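Local coordinates for sensor protein (PDB 2X7X) that binds beta-D-fructofuranose through this periplasmic domain of a hybrid two-component sensor, which probably relays the signal as a histidine kinase, at residues A[15-18]-A[19-22]; A[194-197]-A[198-201]; A[170-173]-A[174-178]. One frame throughout, in Å; residues are numbered along the deposited sequence.

How the contacts relate
Each of the three contacts lies where a loop runs into a helix, and all three touch the same fructose. Contact 1 belongs to the lobe with the all-parallel sheet and is partly buried. Contacts 2 and 3 start neighbouring helices, 199-209 and 172-185, of the other lobe. Contact 2 is buried, while most of contact 3 is at the surface. The chemistry follows the place. Contacts 1 and 2 use an acidic or amide side chain to hold helix N-H groups, and an arginine to grip sugar oxygens. Contact 3 gives the sugar an indole face and keeps its salt bridge outside the pocket. Glu171 of contact 3 pairs with Arg198 of contact 2.

Contact 1: residues A[15-18]-A[19-22]; sequences SDDS and WRHK. With FRU (beta-D-fructofuranose), chain E.
Asp17 OD2 accepts two backbone N-H groups of the helix that follows. The bond from Arg20 N is 2.9 Å long and nearly straight (172°). The one from Trp19 N is weak. Asp17 is thus the N-cap of helix 18-31, which follows strand 8-13 in one lobe of a periplasmic binding protein fold. CG of Asp17 sits between its backbone N and carbonyl carbon (chi1 45°), which turns the carboxylate back over the first helix turn. The helix pattern starts from the same residue, with His21 N bonded to Asp17 O at 2.8 Å. Lys22 N follows with a bond to Ser18 O.

The other carboxylate oxygen faces the pocket. Asp17 OD1 accepts the hydroxyl O1 of fructose at 2.7 Å. Arg20 NE donates to the same O1 at 2.8 Å (154°), with O1 near the guanidinium plane. Ser15 OG adds a weak, long bond to it. So one carboxylate both caps the helix and fixes a sugar hydroxyl. Arg20 NH1 reaches the ring oxygen O5 weakly, and its salt bridge to Asp94 probably helps to orient it.

The Trp19 indole supplies the apolar side. C3 of the sugar lies over one face, toward the rim, and Trp19 CE3 comes to 3.6 Å from fructose C1. Trp19 NE1 is bonded to Tyr245 O, which probably fixes the rotation of the ring. The same indole also flanks the arginine, with Trp19 CZ3 lying 3.2 Å above the Arg20 guanidinium plane, toward its rim.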
loop_
_atom_site.group_PDB
_atom_site.type_symbol
_atom_site.label_atom_id
_atom_site.label_comp_id
_atom_site.label_asym_id
_atom_site.label_seq_id
_atom_site.Cartn_x
_atom_site.Cartn_y
_atom_site.Cartn_z
ATOM N N SER A 15 -16.377 12.509 17.520
ATOM C CA SER A 15 -16.266 11.279 18.283
ATOM C C SER A 15 -14.827 10.835 18.422
ATOM O O SER A 15 -13.916 11.525 17.958
ATOM C CB SER A 15 -17.121 10.162 17.655
ATOM O OG SER A 15 -17.004 10.132 16.251
ATOM N N ASP A 16 -14.642 9.679 19.064
ATOM C CA ASP A 16 -13.308 9.124 19.325
ATOM C C ASP A 16 -13.242 7.614 19.090
ATOM O O ASP A 16 -13.970 6.856 19.722
ATOM C CB ASP A 16 -12.874 9.433 20.750
ATOM C CG ASP A 16 -11.560 8.790 21.091
ATOM O OD1 ASP A 16 -10.532 9.177 20.468
ATOM O OD2 ASP A 16 -11.568 7.874 21.953
ATOM N N ASP A 17 -12.352 7.200 18.191
ATOM C CA ASP A 17 -12.199 5.805 17.742
ATOM C C ASP A 17 -10.912 5.692 16.915
ATOM O O ASP A 17 -10.200 6.682 16.747
ATOM C CB ASP A 17 -13.403 5.380 16.888
ATOM C CG ASP A 17 -13.793 6.442 15.845
ATOM O OD1 ASP A 17 -14.969 6.867 15.870
ATOM O OD2 ASP A 17 -12.933 6.868 15.027
ATOM N N SER A 18 -10.632 4.511 16.365
ATOM C CA SER A 18 -9.377 4.292 15.629
ATOM C C SER A 18 -9.252 5.113 14.336
ATOM O O SER A 18 -8.135 5.376 13.873
ATOM C CB SER A 18 -9.143 2.803 15.353
ATOM O OG SER A 18 -10.151 2.287 14.513
ATOM N N TRP A 19 -10.391 5.515 13.767
ATOM C CA TRP A 19 -10.406 6.380 12.589
ATOM C C TRP A 19 -10.010 7.816 12.962
ATOM O O TRP A 19 -9.079 8.373 12.385
ATOM C CB TRP A 19 -11.773 6.333 11.903
ATOM C CG TRP A 19 -11.774 6.979 10.553
ATOM C CD1 TRP A 19 -11.553 6.374 9.355
ATOM C CD2 TRP A 19 -11.992 8.366 10.270
ATOM N NE1 TRP A 19 -11.626 7.298 8.338
ATOM C CE2 TRP A 19 -11.892 8.528 8.876
ATOM C CE3 TRP A 19 -12.265 9.490 11.066
ATOM C CZ2 TRP A 19 -12.056 9.764 8.252
ATOM C CZ3 TRP A 19 -12.424 10.718 10.445
ATOM C CH2 TRP A 19 -12.319 10.845 9.052
ATOM N N ARG A 20 -10.705 8.402 13.935
ATOM C CA ARG A 20 -10.295 9.698 14.500
ATOM C C ARG A 20 -8.846 9.667 15.022
ATOM O O ARG A 20 -8.047 10.560 14.711
ATOM C CB ARG A 20 -11.254 10.175 15.598
ATOM C CG ARG A 20 -12.733 10.176 15.229
ATOM C CD ARG A 20 -13.120 11.263 14.221
ATOM N NE ARG A 20 -14.397 10.967 13.565
ATOM C CZ ARG A 20 -14.936 11.696 12.582
ATOM N NH1 ARG A 20 -16.094 11.333 12.043
ATOM N NH2 ARG A 20 -14.331 12.796 12.132
ATOM N N HIS A 21 -8.504 8.628 15.780
ATOM C CA HIS A 21 -7.149 8.469 16.297
ATOM C C HIS A 21 -6.112 8.633 15.193
ATOM O O HIS A 21 -5.164 9.406 15.333
ATOM C CB HIS A 21 -6.978 7.127 17.001
ATOM C CG HIS A 21 -5.760 7.064 17.866
ATOM N ND1 HIS A 21 -5.718 7.613 19.133
ATOM C CD2 HIS A 21 -4.529 6.536 17.643
ATOM C CE1 HIS A 21 -4.518 7.419 19.655
ATOM N NE2 HIS A 21 -3.778 6.768 18.772
ATOM N N LYS A 22 -6.323 7.933 14.084
ATOM C CA LYS A 22 -5.425 8.022 12.944
ATOM C C LYS A 22 -5.323 9.442 12.351
ATOM O O LYS A 22 -4.230 9.890 11.993
ATOM C CB LYS A 22 -5.825 7.027 11.858
ATOM C CG LYS A 22 -4.718 6.786 10.849
ATOM C CD LYS A 22 -5.223 6.137 9.598
ATOM C CE LYS A 22 -4.176 6.224 8.512
ATOM N NZ LYS A 22 -4.805 6.516 7.197
HETATM C C1 FRU E . -15.192 7.870 12.448
HETATM C C2 FRU E . -16.419 7.474 11.647
HETATM C C3 FRU E . -16.072 6.557 10.477
HETATM C C4 FRU E . -17.006 7.057 9.393
HETATM C C5 FRU E . -16.964 8.558 9.641
HETATM C C6 FRU E . -18.162 9.341 9.106
HETATM O O1 FRU E . -15.593 8.412 13.704
HETATM O O2 FRU E . -17.371 6.882 12.539
HETATM O O3 FRU E . -16.230 5.165 10.790
HETATM O O4 FRU E . -16.580 6.686 8.077
HETATM O O5 FRU E . -16.976 8.648 11.068
HETATM O O6 FRU E . -17.935 10.752 9.295
#

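Contact 2: residues A[194-197]-A[198-201]; sequences AHND and RIAP. With FRU (beta-D-fructofuranose), chain E.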
loop_
_atom_site.group_PDB
_atom_site.type_symbol
_atom_site.label_atom_id
_atom_site.label_comp_id
_atom_site.label_asym_id
_atom_site.label_seq_id
_atom_site.Cartn_x
_atom_site.Cartn_y
_atom_site.Cartn_z
ATOM N N ALA A 194 -23.051 -1.888 5.362
ATOM C CA ALA A 194 -22.780 -1.240 6.637
ATOM C C ALA A 194 -22.029 0.052 6.366
ATOM O O ALA A 194 -21.075 0.060 5.586
ATOM C CB ALA A 194 -21.952 -2.164 7.510
ATOM N N HIS A 195 -22.450 1.141 7.004
ATOM C CA HIS A 195 -21.865 2.468 6.734
ATOM C C HIS A 195 -20.439 2.631 7.249
ATOM O O HIS A 195 -19.725 3.523 6.804
ATOM C CB HIS A 195 -22.766 3.603 7.248
ATOM C CG HIS A 195 -23.955 3.891 6.371
ATOM N ND1 HIS A 195 -24.629 5.099 6.404
ATOM C CD2 HIS A 195 -24.579 3.136 5.435
ATOM C CE1 HIS A 195 -25.619 5.070 5.530
ATOM N NE2 HIS A 195 -25.615 3.887 4.936
ATOM N N ASN A 196 -20.014 1.789 8.185
ATOM C CA ASN A 196 -18.588 1.723 8.487
ATOM C C ASN A 196 -18.105 0.343 8.892
ATOM O O ASN A 196 -18.903 -0.585 9.039
ATOM C CB ASN A 196 -18.143 2.808 9.482
ATOM C CG ASN A 196 -18.558 2.520 10.928
ATOM O OD1 ASN A 196 -19.225 1.516 11.252
ATOM N ND2 ASN A 196 -18.149 3.417 11.815
ATOM N N ASP A 197 -16.792 0.234 9.085
ATOM C CA ASP A 197 -16.123 -1.024 9.417
ATOM C C ASP A 197 -16.241 -1.360 10.888
ATOM O O ASP A 197 -15.572 -2.280 11.350
ATOM C CB ASP A 197 -14.636 -0.954 9.060
ATOM C CG ASP A 197 -14.390 -0.808 7.573
ATOM O OD1 ASP A 197 -15.272 -1.150 6.754
ATOM O OD2 ASP A 197 -13.294 -0.351 7.210
ATOM N N ARG A 198 -17.041 -0.598 11.634
ATOM C CA ARG A 198 -17.374 -0.960 13.012
ATOM C C ARG A 198 -18.800 -1.543 13.045
ATOM O O ARG A 198 -19.068 -2.535 13.727
ATOM C CB ARG A 198 -17.244 0.234 13.948
ATOM C CG ARG A 198 -15.792 0.695 14.190
ATOM C CD ARG A 198 -15.672 1.739 15.343
ATOM N NE ARG A 198 -16.602 2.886 15.223
ATOM C CZ ARG A 198 -16.453 3.902 14.371
ATOM N NH1 ARG A 198 -15.426 3.947 13.520
ATOM N NH2 ARG A 198 -17.356 4.870 14.357
ATOM N N ILE A 199 -19.709 -0.936 12.284
ATOM C CA ILE A 199 -21.011 -1.535 12.046
ATOM C C ILE A 199 -20.852 -2.958 11.469
ATOM O O ILE A 199 -21.497 -3.910 11.933
ATOM C CB ILE A 199 -21.875 -0.628 11.135
ATOM C CG1 ILE A 199 -22.294 0.632 11.904
ATOM C CG2 ILE A 199 -23.102 -1.338 10.656
ATOM C CD1 ILE A 199 -22.650 1.830 11.044
ATOM N N ALA A 200 -19.962 -3.101 10.495
ATOM C CA ALA A 200 -19.846 -4.347 9.724
ATOM C C ALA A 200 -19.600 -5.629 10.540
ATOM O O ALA A 200 -20.363 -6.586 10.408
ATOM C CB ALA A 200 -18.829 -4.197 8.598
ATOM N N PRO A 201 -18.557 -5.656 11.392
ATOM C CA PRO A 201 -18.353 -6.892 12.183
ATOM C C PRO A 201 -19.514 -7.227 13.139
ATOM O O PRO A 201 -19.690 -8.392 13.525
ATOM C CB PRO A 201 -17.067 -6.623 12.975
ATOM C CG PRO A 201 -16.808 -5.142 12.848
ATOM C CD PRO A 201 -17.509 -4.648 11.631
HETATM C C1 FRU E . -15.192 7.870 12.448
HETATM C C2 FRU E . -16.419 7.474 11.647
HETATM C C3 FRU E . -16.072 6.557 10.477
HETATM C C4 FRU E . -17.006 7.057 9.393
HETATM C C5 FRU E . -16.964 8.558 9.641
HETATM C C6 FRU E . -18.162 9.341 9.106
HETATM O O1 FRU E . -15.593 8.412 13.704
HETATM O O2 FRU E . -17.371 6.882 12.539
HETATM O O3 FRU E . -16.230 5.165 10.790
HETATM O O4 FRU E . -16.580 6.686 8.077
HETATM O O5 FRU E . -16.976 8.648 11.068
HETATM O O6 FRU E . -17.935 10.752 9.295
#
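Residues 194-197 leave strand 191-194 and turn directly into helix 199-209, whose first residues lie in 198-201. Ala200 N bonds back to Asn196 O at 3.1 Å across this turn. The strand-loop-helix unit belongs to the mixed-sheet lobe of the periplasmic binding protein fold, and its loop faces the sugar pocket.

The Asn196 amide holds the turn from inside. Its OD1 accepts Ile199 N at 2.7 Å in a nearly straight bond (175°), with the donor tilted somewhat from the amide plane. A weak bond from Arg198 N to the same OD1 closes an Asx turn. This probably fixes the orientation of the amide and leaves ND2 facing the sugar. ND2 of Asn196 donates to fructose O3 at 2.8 Å and also to Trp170 O.

Arg198 shares fructose O3 with Asn196 and adds O2. A bend at chi3 (-51°) brings its guanidinium across the Asn196 amide, the two planes 73° apart, with ND2 over one guanidinium face. Arg198 NH2 makes a straight bond to fructose O2 at 2.7 Å, and O2 lies at the guanidinium edge. NH1 adds a weak bond to O3, so O3 takes donors from both residues.

Behind the pocket, Asp197 OD1 is bonded to Thr242 OG1 on strand 241-244, and OD2 to Ala223 N in the loop after strand 217-220. Ile199 packs on Leu134 and Ala175 of adjacent elements. Within the turn the Ala194 methyl packs against the first helix residues: its CB meets CG2 of Ile199 and lies 3.9 Å from Ala200 CB.

Contact 3: residues A[170-173]-A[174-178]; sequences WERG and PAEIE. With FRU (beta-D-fructofuranose), chain E.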
loop_
_atom_site.group_PDB
_atom_site.type_symbol
_atom_site.label_atom_id
_atom_site.label_comp_id
_atom_site.label_asym_id
_atom_site.label_seq_id
_atom_site.Cartn_x
_atom_site.Cartn_y
_atom_site.Cartn_z
ATOM N N TRP A 170 -23.140 4.543 13.792
ATOM C CA TRP A 170 -21.710 4.334 13.518
ATOM C C TRP A 170 -21.058 3.216 14.329
ATOM O O TRP A 170 -19.856 3.022 14.252
ATOM C CB TRP A 170 -20.904 5.629 13.697
ATOM C CG TRP A 170 -21.346 6.737 12.787
ATOM C CD1 TRP A 170 -21.902 7.925 13.160
ATOM C CD2 TRP A 170 -21.264 6.765 11.349
ATOM N NE1 TRP A 170 -22.169 8.693 12.055
ATOM C CE2 TRP A 170 -21.797 8.005 10.927
ATOM C CE3 TRP A 170 -20.801 5.861 10.380
ATOM C CZ2 TRP A 170 -21.883 8.372 9.567
ATOM C CZ3 TRP A 170 -20.882 6.227 9.026
ATOM C CH2 TRP A 170 -21.418 7.478 8.638
ATOM N N GLU A 171 -21.833 2.471 15.094
ATOM C CA GLU A 171 -21.218 1.604 16.076
ATOM C C GLU A 171 -21.633 0.159 15.965
ATOM O O GLU A 171 -22.698 -0.140 15.440
ATOM C CB GLU A 171 -21.445 2.138 17.491
ATOM C CG GLU A 171 -20.827 3.508 17.809
ATOM C CD GLU A 171 -19.402 3.688 17.335
ATOM O OE1 GLU A 171 -19.094 4.795 16.847
ATOM O OE2 GLU A 171 -18.569 2.757 17.458
ATOM N N ARG A 172 -20.770 -0.725 16.462
ATOM C CA ARG A 172 -20.958 -2.185 16.400
ATOM C C ARG A 172 -22.104 -2.694 17.285
ATOM O O ARG A 172 -22.840 -3.586 16.900
ATOM C CB ARG A 172 -19.615 -2.883 16.696
ATOM C CG ARG A 172 -19.572 -3.832 17.868
ATOM C CD ARG A 172 -19.525 -5.280 17.444
ATOM N NE ARG A 172 -18.167 -5.659 17.080
ATOM C CZ ARG A 172 -17.736 -6.916 16.949
ATOM N NH1 ARG A 172 -18.556 -7.948 17.168
ATOM N NH2 ARG A 172 -16.472 -7.132 16.600
ATOM N N GLY A 173 -22.254 -2.090 18.460
ATOM C CA GLY A 173 -23.322 -2.417 19.388
ATOM C C GLY A 173 -24.705 -2.392 18.780
ATOM O O GLY A 173 -25.334 -3.432 18.684
ATOM N N PRO A 174 -25.198 -1.206 18.375
ATOM C CA PRO A 174 -26.524 -1.119 17.737
ATOM C C PRO A 174 -26.639 -1.945 16.450
ATOM O O PRO A 174 -27.709 -2.489 16.147
ATOM C CB PRO A 174 -26.668 0.379 17.439
ATOM C CG PRO A 174 -25.801 1.045 18.456
ATOM C CD PRO A 174 -24.620 0.133 18.598
ATOM N N ALA A 175 -25.538 -2.057 15.714
ATOM C CA ALA A 175 -25.493 -2.908 14.524
ATOM C C ALA A 175 -25.933 -4.340 14.831
ATOM O O ALA A 175 -26.767 -4.906 14.118
ATOM C CB ALA A 175 -24.085 -2.886 13.889
ATOM N N GLU A 176 -25.395 -4.912 15.905
ATOM C CA GLU A 176 -25.715 -6.300 16.272
ATOM C C GLU A 176 -27.185 -6.521 16.598
ATOM O O GLU A 176 -27.807 -7.452 16.080
ATOM C CB GLU A 176 -24.861 -6.754 17.433
ATOM C CG GLU A 176 -23.416 -6.949 17.078
ATOM C CD GLU A 176 -22.684 -7.716 18.136
ATOM O OE1 GLU A 176 -23.138 -7.691 19.301
ATOM O OE2 GLU A 176 -21.661 -8.354 17.812
ATOM N N ILE A 177 -27.744 -5.649 17.437
ATOM C CA ILE A 177 -29.157 -5.731 17.772
ATOM C C ILE A 177 -29.993 -5.587 16.517
ATOM O O ILE A 177 -30.832 -6.424 16.232
ATOM C CB ILE A 177 -29.561 -4.664 18.805
ATOM C CG1 ILE A 177 -28.735 -4.835 20.087
ATOM C CG2 ILE A 177 -31.074 -4.697 19.084
ATOM C CD1 ILE A 177 -28.866 -6.202 20.708
ATOM N N GLU A 178 -29.750 -4.532 15.753
ATOM C CA GLU A 178 -30.565 -4.284 14.557
ATOM C C GLU A 178 -30.484 -5.438 13.552
ATOM O O GLU A 178 -31.513 -5.858 13.010
ATOM C CB GLU A 178 -30.206 -2.945 13.927
ATOM C CG GLU A 178 -30.647 -1.775 14.764
ATOM C CD GLU A 178 -29.820 -0.539 14.513
ATOM O OE1 GLU A 178 -28.929 -0.585 13.634
ATOM O OE2 GLU A 178 -30.050 0.487 15.197
HETATM C C1 FRU E . -15.192 7.870 12.448
HETATM C C2 FRU E . -16.419 7.474 11.647
HETATM C C3 FRU E . -16.072 6.557 10.477
HETATM C C4 FRU E . -17.006 7.057 9.393
HETATM C C5 FRU E . -16.964 8.558 9.641
HETATM C C6 FRU E . -18.162 9.341 9.106
HETATM O O1 FRU E . -15.593 8.412 13.704
HETATM O O2 FRU E . -17.371 6.882 12.539
HETATM O O3 FRU E . -16.230 5.165 10.790
HETATM O O4 FRU E . -16.580 6.686 8.077
HETATM O O5 FRU E . -16.976 8.648 11.068
HETATM O O6 FRU E . -17.935 10.752 9.295
#
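Arg172 and Glu176 form the salt bridge of this contact, one turn apart on helix 172-185 of the mixed-sheet lobe of the periplasmic binding protein fold. Arg172 NH1 meets Glu176 OE2 at 3.2 Å. OE2 lies in the guanidinium plane, but NH1 comes to it from above the carboxylate plane, 37° out of it. The two groups are turned 71° against each other. NH1 also makes a weak bond to Gln205 on helix 199-209, so this outer charge pair reaches toward the next helix. A second salt bridge, on the pocket side, joins Glu171 OE2 to Arg198 NE. It makes Glu171 a second-shell residue that probably helps to orient a sugar-binding arginine.

Backbone bonds set up the helix start. Glu171 is at the N-cap position, and its carbonyl O takes a weak bond from Ala175 N. Glu176 N bonds to Arg172 O at 3.0 Å and also donates weakly to Gly173 O. Pro174 has no N-H to offer, which costs no i to i-4 bond within the helix, as Pro174 is in the first turn.

Apolar packing is of two kinds. On the helix, CD of Pro174 lies 3.9 Å from CB of Glu171. In the pocket, Trp170 turns away from the helix to the ligand. With CG anti to its carbonyl carbon (chi1 -60°), the indole lays a face against fructose. The sugar sits between this ring and that of Trp19. With an alanine in place of Trp170, this flat apolar wall is gone, and a gap would probably be left beside C4 and C6 of the sugar. The closest approach is Trp170 CH2 to fructose C6, 3.8 Å, near the rim of the ring face.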